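AvrRxo1-ORF2 (Xanthomonas oryzae pv. oryzicola, PDB 4Z8T) binds the type III effector AvrRxo1-ORF1, which has a polynucleotide kinase domain, and probably serves as its chaperone. Local coordinates at residues B[39-43]-B[70-75]. Residue numbers count along the deposited sequence, not the author numbering.
Sequences GKERF and YERMYY
A Schellman motif ends helix 6-38 at Gly39 (phi/psi 83/23), and the linker 40-43, in polyproline II conformation (phi near -60, psi 127 to 138), runs past helix 63-77 toward helix 45-51, with Phe43 CA 6.2 Å from Glu71 CA. Tyr74 (chi1 t) and Tyr75 (chi1 m) bring their hydroxyls to the linker backbone: Tyr74 OH donates to Glu41 O (2.7 Å), and Phe43 N donates to Tyr75 OH (2.9 Å). Glu41 OE1 accepts from Leu84 N. Lys40, with chi1 to chi3 all t, lies over one face of the Tyr74 ring, CE 3.5 Å and NZ 4.2 Å from its centroid, a CH-pi and a cation-pi contact; Lys40 NZ also donates to Tyr74 O (2.8 Å) and bonds Val81 O. Glu71 CA makes a CH-pi contact over the Phe43 ring face, 3.6 Å from its centroid; Phe43 (chi1 t) places CZ 3.7 Å from Tyr70 CB, CD1 3.5 Å from Tyr74 CD2 and CB 3.6 Å from Tyr75 CE2. Leu48 of helix 45-51 and Leu84 of helix 84-94 pack on Phe43, joining the linker to both. Water 2 bridges Lys40 O (2.9 Å) and Tyr75 OH (3.0 Å); water 1 accepts from Lys40 NZ (3.1 Å) and donates to Tyr75 O (2.6 Å).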
loop_
_atom_site.group_PDB
_atom_site.type_symbol
_atom_site.label_atom_id
_atom_site.label_comp_id
_atom_site.label_asym_id
_atom_site.label_seq_id
_atom_site.Cartn_x
_atom_site.Cartn_y
_atom_site.Cartn_z
ATOM N N GLY B 39 6.960 14.058 21.449
ATOM C CA GLY B 39 6.870 15.391 22.021
ATOM C C GLY B 39 6.471 16.484 21.048
ATOM O O GLY B 39 6.757 17.662 21.273
ATOM N N LYS B 40 5.799 16.100 19.965
ATOM C CA LYS B 40 5.334 17.058 18.966
ATOM C C LYS B 40 4.367 18.052 19.609
ATOM O O LYS B 40 3.526 17.667 20.420
ATOM C CB LYS B 40 4.656 16.297 17.819
ATOM C CG LYS B 40 4.028 17.149 16.716
ATOM C CD LYS B 40 3.768 16.264 15.498
ATOM C CE LYS B 40 2.971 16.984 14.431
ATOM N NZ LYS B 40 3.475 16.606 13.081
ATOM N N GLU B 41 4.502 19.332 19.268
ATOM C CA GLU B 41 3.641 20.372 19.826
ATOM C C GLU B 41 2.165 20.076 19.568
ATOM O O GLU B 41 1.778 19.683 18.463
ATOM C CB GLU B 41 4.024 21.748 19.264
ATOM C CG GLU B 41 3.185 22.903 19.783
ATOM C CD GLU B 41 3.651 24.248 19.250
ATOM O OE1 GLU B 41 4.705 24.296 18.578
ATOM O OE2 GLU B 41 2.962 25.259 19.509
ATOM N N ARG B 42 1.347 20.239 20.600
ATOM C CA ARG B 42 -0.085 19.996 20.494
ATOM C C ARG B 42 -0.727 20.935 19.477
ATOM O O ARG B 42 -0.447 22.134 19.480
ATOM C CB ARG B 42 -0.748 20.208 21.849
ATOM C CG ARG B 42 -2.228 19.927 21.836
ATOM C CD ARG B 42 -2.525 18.595 22.490
ATOM N NE ARG B 42 -2.101 18.593 23.887
ATOM C CZ ARG B 42 -2.493 17.698 24.789
ATOM N NH1 ARG B 42 -3.327 16.723 24.446
ATOM N NH2 ARG B 42 -2.052 17.781 26.039
ATOM N N PHE B 43 -1.594 20.403 18.616
ATOM C CA PHE B 43 -2.193 21.247 17.588
ATOM C C PHE B 43 -3.150 22.284 18.166
ATOM O O PHE B 43 -4.094 21.949 18.892
ATOM C CB PHE B 43 -2.891 20.440 16.495
ATOM C CG PHE B 43 -3.394 21.294 15.365
ATOM C CD1 PHE B 43 -2.514 21.780 14.407
ATOM C CD2 PHE B 43 -4.732 21.642 15.278
ATOM C CE1 PHE B 43 -2.965 22.586 13.376
ATOM C CE2 PHE B 43 -5.188 22.444 14.247
ATOM C CZ PHE B 43 -4.303 22.914 13.298
ATOM N N TYR B 70 -6.587 21.215 8.970
ATOM C CA TYR B 70 -5.226 21.529 9.381
ATOM C C TYR B 70 -4.695 20.650 10.497
ATOM O O TYR B 70 -3.505 20.357 10.530
ATOM C CB TYR B 70 -5.054 23.020 9.698
ATOM C CG TYR B 70 -5.132 23.840 8.443
ATOM C CD1 TYR B 70 -4.081 23.847 7.534
ATOM C CD2 TYR B 70 -6.268 24.566 8.142
ATOM C CE1 TYR B 70 -4.157 24.573 6.365
ATOM C CE2 TYR B 70 -6.351 25.296 6.983
ATOM C CZ TYR B 70 -5.295 25.295 6.101
ATOM O OH TYR B 70 -5.387 26.021 4.947
ATOM N N GLU B 71 -5.567 20.228 11.403
ATOM C CA GLU B 71 -5.132 19.317 12.457
ATOM C C GLU B 71 -4.674 18.016 11.814
ATOM O O GLU B 71 -3.591 17.507 12.113
ATOM C CB GLU B 71 -6.254 19.051 13.470
ATOM C CG GLU B 71 -6.201 17.646 14.076
ATOM C CD GLU B 71 -6.576 17.607 15.541
ATOM O OE1 GLU B 71 -6.658 18.689 16.167
ATOM O OE2 GLU B 71 -6.775 16.488 16.069
ATOM N N ARG B 72 -5.495 17.493 10.912
ATOM C CA ARG B 72 -5.168 16.243 10.235
ATOM C C ARG B 72 -3.905 16.377 9.388
ATOM O O ARG B 72 -3.041 15.507 9.415
ATOM C CB ARG B 72 -6.349 15.771 9.387
ATOM C CG ARG B 72 -6.036 14.583 8.516
ATOM C CD ARG B 72 -7.275 14.078 7.802
ATOM N NE ARG B 72 -8.219 13.503 8.748
ATOM C CZ ARG B 72 -8.090 12.285 9.271
ATOM N NH1 ARG B 72 -8.995 11.845 10.128
ATOM N NH2 ARG B 72 -7.056 11.510 8.935
HETATM N N MSE B 73 -3.784 17.470 8.643
HETATM C CA MSE B 73 -2.570 17.687 7.859
HETATM C C MSE B 73 -1.333 17.717 8.756
HETATM O O MSE B 73 -0.325 17.080 8.477
HETATM C CB MSE B 73 -2.673 18.981 7.042
HETATM C CG MSE B 73 -1.441 19.264 6.227
HETATM SE SE MSE B 73 -1.631 20.981 5.320
HETATM C CE MSE B 73 -3.220 20.563 4.332
ATOM N N TYR B 74 -1.436 18.441 9.864
ATOM C CA TYR B 74 -0.329 18.589 10.793
ATOM C C TYR B 74 0.161 17.233 11.301
ATOM O O TYR B 74 1.359 16.942 11.279
ATOM C CB TYR B 74 -0.807 19.459 11.958
ATOM C CG TYR B 74 0.195 19.703 13.070
ATOM C CD1 TYR B 74 1.361 20.414 12.841
ATOM C CD2 TYR B 74 -0.054 19.246 14.356
ATOM C CE1 TYR B 74 2.263 20.655 13.864
ATOM C CE2 TYR B 74 0.838 19.484 15.382
ATOM C CZ TYR B 74 1.992 20.185 15.130
ATOM O OH TYR B 74 2.884 20.421 16.148
ATOM N N TYR B 75 -0.776 16.399 11.732
ATOM C CA TYR B 75 -0.420 15.131 12.359
ATOM C C TYR B 75 -0.147 14.011 11.367
ATOM O O TYR B 75 0.779 13.235 11.567
ATOM C CB TYR B 75 -1.506 14.680 13.327
ATOM C CG TYR B 75 -1.477 15.440 14.636
ATOM C CD1 TYR B 75 -0.345 15.419 15.440
ATOM C CD2 TYR B 75 -2.577 16.166 15.061
ATOM C CE1 TYR B 75 -0.312 16.111 16.643
ATOM C CE2 TYR B 75 -2.556 16.864 16.268
ATOM C CZ TYR B 75 -1.415 16.826 17.046
ATOM O OH TYR B 75 -1.366 17.511 18.240
HETATM O O HOH W 1 2.469 13.755 13.510
HETATM O O HOH W 2 0.972 16.422 19.800
#